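Local coordinates for protein beta-glucuronidase (uncultured Clostridium sp., PDB 6U7J) that hydrolyses beta-D-glucuronides and, as a gut microbial glycosidase, probably frees estrogens from their glucuronide conjugates, at residues B[417-420]-B[421-424]; B[454-457]-B[458-461]; B[488-491]-B[492-496]; B[529-532]-B[533-537]. All coordinates share one frame; numbering follows the deposited sequence.

How the interactions relate
Four local contacts, two in loops and two on helices of an (alpha/beta)8 barrel, meet in part through their side chains. Interactions 1 and 2, in the loops after strands 409-416 and 445-449, have centres 8 Å apart and touch: Ser420 OG lies 2.8 Å from Asp456 OD1, and Lys457 NZ 2.8 Å from Ser421 O. Interaction 2 passes on to interaction 3, on helix 480-498, through a 2.9 Å salt bridge between Lys493 NZ and Glu454 OE2. Interaction 4 lies on the next helix, its centre about 17 Å from that of interaction 3. Interaction 1, whose centre is about 29 Å from that of interaction 4, begins where family 2 relatives usually carry their acid/base glutamate.

Interaction 1: residues B[417-420]-B[421-424]; sequences EPHS and SEEA
His419 and Glu422 meet through a His-carboxylate hydrogen bond that closes a tight turn. The ring donates through ND1 to Glu422 OE2, and the line from N-H to oxygen is almost straight (168°). At 2.5 Å between ND1 and OE2 the separation is very short, and its exact value deserves caution. The carboxylate comes to the edge of the imidazole, near the ring plane, but is itself turned steeply, so that the two flat groups stand 74° apart. A different approach is made by Ser421, whose hydroxyl sits over one face, with OG 3.3 Å above the ring plane and displaced toward the rim on the NE2 side.

The backbone beneath brings these groups together. A type I beta turn runs from His419 to Glu422, although its closing bond, Glu422 N to His419 O, is weak at 3.4 Å. Overlapping its start, an inverse gamma turn is centred on His419, with a weak 2.7 Å bond from Ser420 N to Pro418 O. The imidazole swings out with CG opposite the backbone N (chi1 -164°), while Glu422 reaches back with an extended chain. Two outside amides steady that carboxylate: Ile378 N donates to OE2 and Phe379 N to OE1.

Ser420 turns its hydroxyl the other way, to Asp456 in the loop after strand 445-449. The turn connects the C-terminal end of barrel strand 409-416 and the start of helix 424-439, where Ser425 OG bonds to Glu422 O.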
# COMPACT_ATOMS: atom_id res chain seq x y z
N GLU B 417 10.99 -13.98 28.42
CA GLU B 417 12.32 -13.94 27.81
C GLU B 417 13.41 -13.29 28.70
O GLU B 417 14.11 -12.41 28.29
CB GLU B 417 12.26 -13.20 26.48
CG GLU B 417 11.40 -13.89 25.41
CD GLU B 417 11.61 -13.31 24.00
OE1 GLU B 417 12.11 -12.17 23.86
OE2 GLU B 417 11.27 -14.00 23.02
N PRO B 418 13.56 -13.79 29.94
CA PRO B 418 14.70 -13.34 30.74
C PRO B 418 15.97 -14.00 30.24
O PRO B 418 15.95 -15.04 29.60
CB PRO B 418 14.34 -13.82 32.16
CG PRO B 418 13.62 -15.12 31.90
CD PRO B 418 12.84 -14.90 30.60
N HIS B 419 17.10 -13.37 30.55
CA HIS B 419 18.40 -13.94 30.18
C HIS B 419 18.74 -15.04 31.18
O HIS B 419 19.61 -14.92 32.04
CB HIS B 419 19.47 -12.86 30.13
CG HIS B 419 20.70 -13.29 29.40
ND1 HIS B 419 21.98 -13.03 29.86
CD2 HIS B 419 20.86 -13.95 28.23
CE1 HIS B 419 22.86 -13.52 29.01
NE2 HIS B 419 22.21 -14.09 28.01
N SER B 420 17.99 -16.14 31.06
CA SER B 420 18.00 -17.20 32.06
C SER B 420 19.15 -18.19 31.88
O SER B 420 19.17 -19.22 32.56
CB SER B 420 16.65 -17.94 32.05
OG SER B 420 16.39 -18.54 30.79
N SER B 421 20.08 -17.89 30.98
CA SER B 421 21.33 -18.65 30.88
C SER B 421 22.32 -18.28 31.98
O SER B 421 23.27 -19.04 32.20
CB SER B 421 21.98 -18.38 29.53
OG SER B 421 22.34 -17.01 29.46
N GLU B 422 22.13 -17.14 32.65
CA GLU B 422 23.02 -16.71 33.71
C GLU B 422 22.76 -17.50 34.99
O GLU B 422 21.60 -17.70 35.38
CB GLU B 422 22.84 -15.22 33.99
CG GLU B 422 23.12 -14.31 32.79
CD GLU B 422 22.78 -12.84 33.06
OE1 GLU B 422 22.81 -12.41 34.23
OE2 GLU B 422 22.46 -12.11 32.09
N GLU B 423 23.83 -17.93 35.66
CA GLU B 423 23.67 -18.72 36.88
C GLU B 423 22.95 -17.92 37.96
O GLU B 423 22.11 -18.47 38.69
CB GLU B 423 25.04 -19.20 37.39
CG GLU B 423 24.96 -20.05 38.66
CD GLU B 423 24.07 -21.28 38.52
OE1 GLU B 423 23.27 -21.57 39.44
OE2 GLU B 423 24.15 -21.96 37.47
N ALA B 424 23.25 -16.62 38.06
CA ALA B 424 22.58 -15.79 39.06
C ALA B 424 21.08 -15.71 38.84
O ALA B 424 20.36 -15.28 39.75
CB ALA B 424 23.18 -14.38 39.06

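Interaction 2: residues B[454-457]-B[458-461]; sequences EEDK and ISQF. Unlike the reference sequence in segment 454-457: Glu455 (reference Asp).
Asp456 and Ile458 form an Asx turn, the side-chain analogue of a beta turn, which here leads directly into the short 3-10 segment 459-461 in a loop of the TIM barrel.

Hydrogen bonds from backbone amides to the aspartate come first. Ile458 N donates to Asp456 OD1 over 3.3 Å in a fairly straight bond (159°), arriving from well above the carboxylate plane. Ser459 N takes the second oxygen, OD2, at 3.0 Å and on its syn side, close to the plane. One carboxylate thus holds two consecutive N-H groups, which fixes its rotation. CG stands opposite the aspartate's own N (chi1 176°), a setting that carries both oxygens forward over the following residues. OD1 is further gripped by Ser420 OG from the loop after strand 409-416, so this buried acid has polar partners at both oxygens.

Van der Waals contact brings the aliphatic Ile458 CG1 against Asp456 OD1 at 3.6 Å, while nonpolar packing sets the isoleucine on Phe429 of helix 424-439 and on Met449 of strand 445-449.

Bonds to backbone carbonyls form the last group. Within the 3-10 turn Phe461 N donates to Ile458 O at 3.0 Å. The lysine folds its long chain back, bending only at its last torsion, and Lys457 NZ donates to Glu455 O at 2.8 Å as well as to Ser421 O. Finally, Gln460 NE2 reaches Lys457 O at 2.7 Å from above the carbonyl plane, and the same nitrogen sits 3.5 Å above the Phe461 ring plane, offset toward the rim.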
# COMPACT_ATOMS: atom_id res chain seq x y z
N GLU B 454 20.07 -25.71 26.03
CA GLU B 454 21.24 -26.17 26.76
C GLU B 454 21.64 -25.20 27.87
O GLU B 454 22.15 -25.63 28.91
CB GLU B 454 22.42 -26.37 25.80
CG GLU B 454 22.13 -27.33 24.67
CD GLU B 454 21.56 -26.63 23.45
OE1 GLU B 454 21.30 -25.41 23.53
OE2 GLU B 454 21.37 -27.31 22.41
N GLU B 455 21.39 -23.90 27.68
CA GLU B 455 21.85 -22.91 28.63
C GLU B 455 20.81 -22.48 29.65
O GLU B 455 21.17 -21.88 30.67
CB GLU B 455 22.36 -21.68 27.88
CG GLU B 455 23.34 -22.02 26.77
CD GLU B 455 24.64 -21.24 26.89
OE1 GLU B 455 25.28 -21.02 25.84
OE2 GLU B 455 25.01 -20.85 28.02
N ASP B 456 19.53 -22.79 29.43
CA ASP B 456 18.50 -22.35 30.36
C ASP B 456 18.76 -22.94 31.74
O ASP B 456 19.23 -24.08 31.87
CB ASP B 456 17.10 -22.78 29.90
CG ASP B 456 16.03 -22.42 30.93
OD1 ASP B 456 16.02 -21.26 31.37
OD2 ASP B 456 15.23 -23.29 31.32
N LYS B 457 18.42 -22.17 32.77
CA LYS B 457 18.65 -22.62 34.13
C LYS B 457 17.45 -22.44 35.05
O LYS B 457 17.60 -22.61 36.26
CB LYS B 457 19.88 -21.90 34.71
CG LYS B 457 21.19 -22.42 34.10
CD LYS B 457 22.38 -21.60 34.53
CE LYS B 457 23.61 -22.02 33.75
NZ LYS B 457 23.41 -21.82 32.28
N ILE B 458 16.26 -22.14 34.52
CA ILE B 458 15.13 -21.83 35.39
C ILE B 458 13.86 -22.61 35.07
O ILE B 458 12.94 -22.67 35.90
CB ILE B 458 14.82 -20.32 35.39
CG1 ILE B 458 14.16 -19.89 34.07
CG2 ILE B 458 16.07 -19.50 35.68
CD1 ILE B 458 13.51 -18.49 34.15
N SER B 459 13.77 -23.23 33.89
CA SER B 459 12.49 -23.82 33.51
C SER B 459 12.12 -25.02 34.37
O SER B 459 10.94 -25.40 34.40
CB SER B 459 12.47 -24.23 32.04
OG SER B 459 12.30 -23.09 31.21
N GLN B 460 13.08 -25.62 35.08
CA GLN B 460 12.74 -26.70 36.01
C GLN B 460 11.74 -26.26 37.08
O GLN B 460 11.04 -27.11 37.64
CB GLN B 460 14.00 -27.25 36.68
CG GLN B 460 14.71 -26.26 37.60
CD GLN B 460 15.69 -25.38 36.84
OE1 GLN B 460 15.68 -25.36 35.61
NE2 GLN B 460 16.53 -24.65 37.57
N PHE B 461 11.63 -24.95 37.35
CA PHE B 461 10.70 -24.46 38.36
C PHE B 461 9.27 -24.35 37.85
O PHE B 461 8.37 -24.11 38.67
CB PHE B 461 11.16 -23.10 38.90
CG PHE B 461 12.56 -23.10 39.46
CD1 PHE B 461 12.95 -24.02 40.41
CD2 PHE B 461 13.49 -22.17 39.02
CE1 PHE B 461 14.24 -24.02 40.92
CE2 PHE B 461 14.79 -22.16 39.53
CZ PHE B 461 15.16 -23.09 40.48

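Interaction 3: residues B[488-491]-B[492-496]; sequences KTDL and IKWHE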
# COMPACT_ATOMS: atom_id res chain seq x y z
N LYS B 488 11.29 -29.00 15.20
CA LYS B 488 11.11 -30.34 15.74
C LYS B 488 12.28 -30.73 16.63
O LYS B 488 12.09 -31.22 17.75
CB LYS B 488 10.95 -31.36 14.62
CG LYS B 488 10.49 -32.74 15.10
CD LYS B 488 10.36 -33.70 13.90
CE LYS B 488 10.12 -35.15 14.33
NZ LYS B 488 9.12 -35.21 15.41
N THR B 489 13.50 -30.48 16.17
CA THR B 489 14.68 -30.80 16.96
C THR B 489 14.70 -30.02 18.26
O THR B 489 14.96 -30.58 19.34
CB THR B 489 15.95 -30.51 16.15
OG1 THR B 489 16.03 -31.41 15.04
CG2 THR B 489 17.18 -30.68 17.02
N ASP B 490 14.41 -28.72 18.19
CA ASP B 490 14.43 -27.92 19.41
C ASP B 490 13.33 -28.35 20.36
O ASP B 490 13.57 -28.49 21.57
CB ASP B 490 14.31 -26.43 19.06
CG ASP B 490 14.83 -25.53 20.17
OD1 ASP B 490 16.03 -25.62 20.51
OD2 ASP B 490 14.03 -24.74 20.71
N LEU B 491 12.12 -28.58 19.84
CA LEU B 491 11.02 -29.04 20.68
C LEU B 491 11.40 -30.28 21.46
O LEU B 491 11.11 -30.39 22.66
CB LEU B 491 9.80 -29.33 19.81
CG LEU B 491 9.02 -28.15 19.26
CD1 LEU B 491 7.91 -28.66 18.34
CD2 LEU B 491 8.45 -27.34 20.42
N ILE B 492 12.07 -31.24 20.80
CA ILE B 492 12.36 -32.51 21.45
C ILE B 492 13.43 -32.32 22.53
O ILE B 492 13.36 -32.94 23.59
CB ILE B 492 12.76 -33.56 20.40
CG1 ILE B 492 11.55 -33.90 19.52
CG2 ILE B 492 13.25 -34.83 21.08
CD1 ILE B 492 11.90 -34.79 18.33
N LYS B 493 14.40 -31.43 22.28
CA LYS B 493 15.40 -31.13 23.31
C LYS B 493 14.77 -30.50 24.55
O LYS B 493 15.15 -30.84 25.68
CB LYS B 493 16.50 -30.23 22.73
CG LYS B 493 17.29 -30.91 21.62
CD LYS B 493 18.63 -30.23 21.33
CE LYS B 493 18.46 -28.82 20.82
NZ LYS B 493 19.70 -28.28 20.19
N TRP B 494 13.79 -29.61 24.38
CA TRP B 494 13.13 -29.00 25.54
C TRP B 494 12.35 -30.04 26.34
O TRP B 494 12.31 -29.99 27.58
CB TRP B 494 12.20 -27.86 25.09
CG TRP B 494 12.89 -26.57 24.72
CD1 TRP B 494 13.14 -26.11 23.46
CD2 TRP B 494 13.41 -25.57 25.61
NE1 TRP B 494 13.79 -24.90 23.50
CE2 TRP B 494 13.96 -24.55 24.81
CE3 TRP B 494 13.47 -25.45 27.00
CZ2 TRP B 494 14.56 -23.41 25.36
CZ3 TRP B 494 14.07 -24.33 27.55
CH2 TRP B 494 14.60 -23.32 26.73
N HIS B 495 11.71 -30.98 25.65
CA HIS B 495 10.95 -32.00 26.37
C HIS B 495 11.88 -32.97 27.09
O HIS B 495 11.62 -33.35 28.24
CB HIS B 495 10.05 -32.77 25.41
CG HIS B 495 9.23 -33.81 26.08
ND1 HIS B 495 8.36 -33.52 27.11
CD2 HIS B 495 9.13 -35.15 25.87
CE1 HIS B 495 7.76 -34.63 27.50
NE2 HIS B 495 8.21 -35.63 26.76
N GLU B 496 12.96 -33.37 26.44
CA GLU B 496 13.88 -34.31 27.07
C GLU B 496 14.54 -33.69 28.30
O GLU B 496 14.74 -34.37 29.31
CB GLU B 496 14.92 -34.79 26.05
CG GLU B 496 14.44 -35.97 25.21
CD GLU B 496 15.37 -36.31 24.06
OE1 GLU B 496 16.32 -35.53 23.80
OE2 GLU B 496 15.16 -37.35 23.40
O HOH W 1 17.62 -26.51 18.74
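Lys488 and Ile492, one helical turn apart, run side by side and point the same way, with the isoleucine CD1 4.1 Å from both Lys488 CG and Lys488 NZ. Thr489 accepts Lys493 N at its carbonyl; the aliphatic CG of Lys493 lies 3.3 Å from Thr489 O, while the threonine hydroxyl turns back to Pro485 O.

Asp490 makes a side-chain bond to the indole four residues on. Its CG lies anti to its own N (chi1 -159°), carrying the carboxylate alongside the Trp494 side chain. OD2 receives Trp494 NE1 at 2.8 Å in a bent bond (132°). The oxygen lies in the plane of the indole, at its edge, whereas the donor arrives from above the carboxylate plane, and the two planes are 83° apart. OD2 also forms a salt bridge with Arg469, so the aspartate ties helix 480-498 to the loop after strand 465-468 within this beta-alpha-beta unit of the TIM barrel. The other oxygen, OD1, takes a hydrogen from a water at a short 2.5 Å. That water accepts a weak bond from Lys493 NZ at 3.1 Å and thereby spans a pair of opposite charges too far apart for a direct salt bridge; Lys493 has its own acidic partner in Glu454.

Leu491 accepts His495 N at its carbonyl oxygen, 3.1 Å away, and sends its side chain inward onto Ile467, Val502 and Val504 of the barrel strands.

Interaction 4: residues B[529-532]-B[533-537]; sequences KRCI and EENNK
Arg530 lies across Glu533 and alongside Glu534, the heart of a salt-bridge network on one turn of helix 525-540, the helix that links barrel strands 502-506 and 545-551. NH1 serves both acids. Toward Glu533 the two side chains are oblique, their flat groups 42° apart, and NH1 meets OE1 at 2.6 Å nearly in line with its C-O bond. Toward Glu534 the chains run in the same direction, yet guanidinium and carboxylate are almost perpendicular (84°). Here Glu534 OE2 sits at the edge of the guanidinium, in its plane, 3.2 Å from NH1, which reaches it on the anti side; NH2 adds a weak bond to the same oxygen. The arginine attains this by curling at chi2 (-75°) and chi3, which brings the guanidinium forward along the helix to the two acids; their carboxylates probably offset its charge and hold it in place.

Lys529, one helical turn before Glu533, reaches its other oxygen in a further salt bridge, but NZ and OE2 are modelled too close, so the details are doubtful.

On the buried side of the helix, Cys531 O accepts Asn535 N at 3.2 Å and, more weakly, Asn535 ND2 at 2.9 Å. Ile532 and Asn536 extend side by side toward the barrel and helix 581-592, the asparagine OD1 being bonded to Tyr507 OH while its ND2 rests 3.6 Å from Ile532 CG2.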
# COMPACT_ATOMS: atom_id res chain seq x y z
N LYS B 529 2.50 -17.08 5.64
CA LYS B 529 1.69 -18.28 5.67
C LYS B 529 2.56 -19.54 5.69
O LYS B 529 2.30 -20.47 6.46
CB LYS B 529 0.72 -18.30 4.49
CG LYS B 529 -0.23 -19.49 4.50
CD LYS B 529 -0.33 -20.05 3.11
CE LYS B 529 -1.50 -20.99 2.90
NZ LYS B 529 -1.00 -22.36 2.57
N ARG B 530 3.60 -19.57 4.85
CA ARG B 530 4.48 -20.75 4.76
C ARG B 530 5.32 -20.90 6.03
O ARG B 530 5.52 -22.02 6.51
CB ARG B 530 5.39 -20.64 3.53
CG ARG B 530 4.69 -20.64 2.15
CD ARG B 530 4.20 -22.03 1.76
NE ARG B 530 5.33 -22.95 1.61
CZ ARG B 530 5.56 -23.99 2.41
NH1 ARG B 530 4.73 -24.26 3.41
NH2 ARG B 530 6.61 -24.76 2.20
N CYS B 531 5.84 -19.80 6.56
CA CYS B 531 6.63 -19.87 7.78
C CYS B 531 5.83 -20.51 8.91
O CYS B 531 6.34 -21.37 9.64
CB CYS B 531 7.09 -18.45 8.16
SG CYS B 531 7.94 -18.26 9.71
N ILE B 532 4.55 -20.14 9.04
CA ILE B 532 3.70 -20.68 10.10
C ILE B 532 3.34 -22.14 9.81
O ILE B 532 3.33 -22.98 10.72
CB ILE B 532 2.46 -19.78 10.27
CG1 ILE B 532 2.86 -18.48 10.97
CG2 ILE B 532 1.37 -20.46 11.09
CD1 ILE B 532 1.70 -17.58 11.19
N GLU B 533 3.03 -22.47 8.56
CA GLU B 533 2.77 -23.87 8.19
C GLU B 533 3.91 -24.80 8.60
O GLU B 533 3.67 -25.89 9.14
CB GLU B 533 2.59 -23.98 6.69
CG GLU B 533 1.22 -23.70 6.19
CD GLU B 533 1.22 -23.58 4.67
OE1 GLU B 533 2.27 -23.84 4.03
OE2 GLU B 533 0.15 -23.25 4.12
N GLU B 534 5.14 -24.42 8.27
CA GLU B 534 6.28 -25.30 8.53
C GLU B 534 6.51 -25.46 10.02
O GLU B 534 6.80 -26.57 10.49
CB GLU B 534 7.52 -24.74 7.84
CG GLU B 534 7.50 -24.86 6.32
CD GLU B 534 7.22 -26.28 5.88
OE1 GLU B 534 8.00 -27.17 6.28
OE2 GLU B 534 6.23 -26.52 5.17
N ASN B 535 6.39 -24.37 10.79
CA ASN B 535 6.47 -24.51 12.24
C ASN B 535 5.37 -25.43 12.75
O ASN B 535 5.62 -26.32 13.57
CB ASN B 535 6.41 -23.14 12.91
CG ASN B 535 7.75 -22.42 12.86
OD1 ASN B 535 8.73 -22.87 13.44
ND2 ASN B 535 7.80 -21.30 12.14
N ASN B 536 4.15 -25.26 12.24
CA ASN B 536 3.03 -26.09 12.69
C ASN B 536 3.28 -27.56 12.39
O ASN B 536 2.89 -28.44 13.18
CB ASN B 536 1.74 -25.62 12.03
CG ASN B 536 1.18 -24.37 12.68
OD1 ASN B 536 1.66 -23.95 13.73
ND2 ASN B 536 0.18 -23.76 12.06
N LYS B 537 3.94 -27.85 11.26
CA LYS B 537 4.28 -29.22 10.92
C LYS B 537 5.16 -29.84 12.00
O LYS B 537 4.96 -31.00 12.38
CB LYS B 537 5.00 -29.26 9.58
CG LYS B 537 5.15 -30.64 9.00
CD LYS B 537 5.99 -30.61 7.74
CE LYS B 537 7.03 -31.72 7.76
NZ LYS B 537 7.01 -32.55 6.52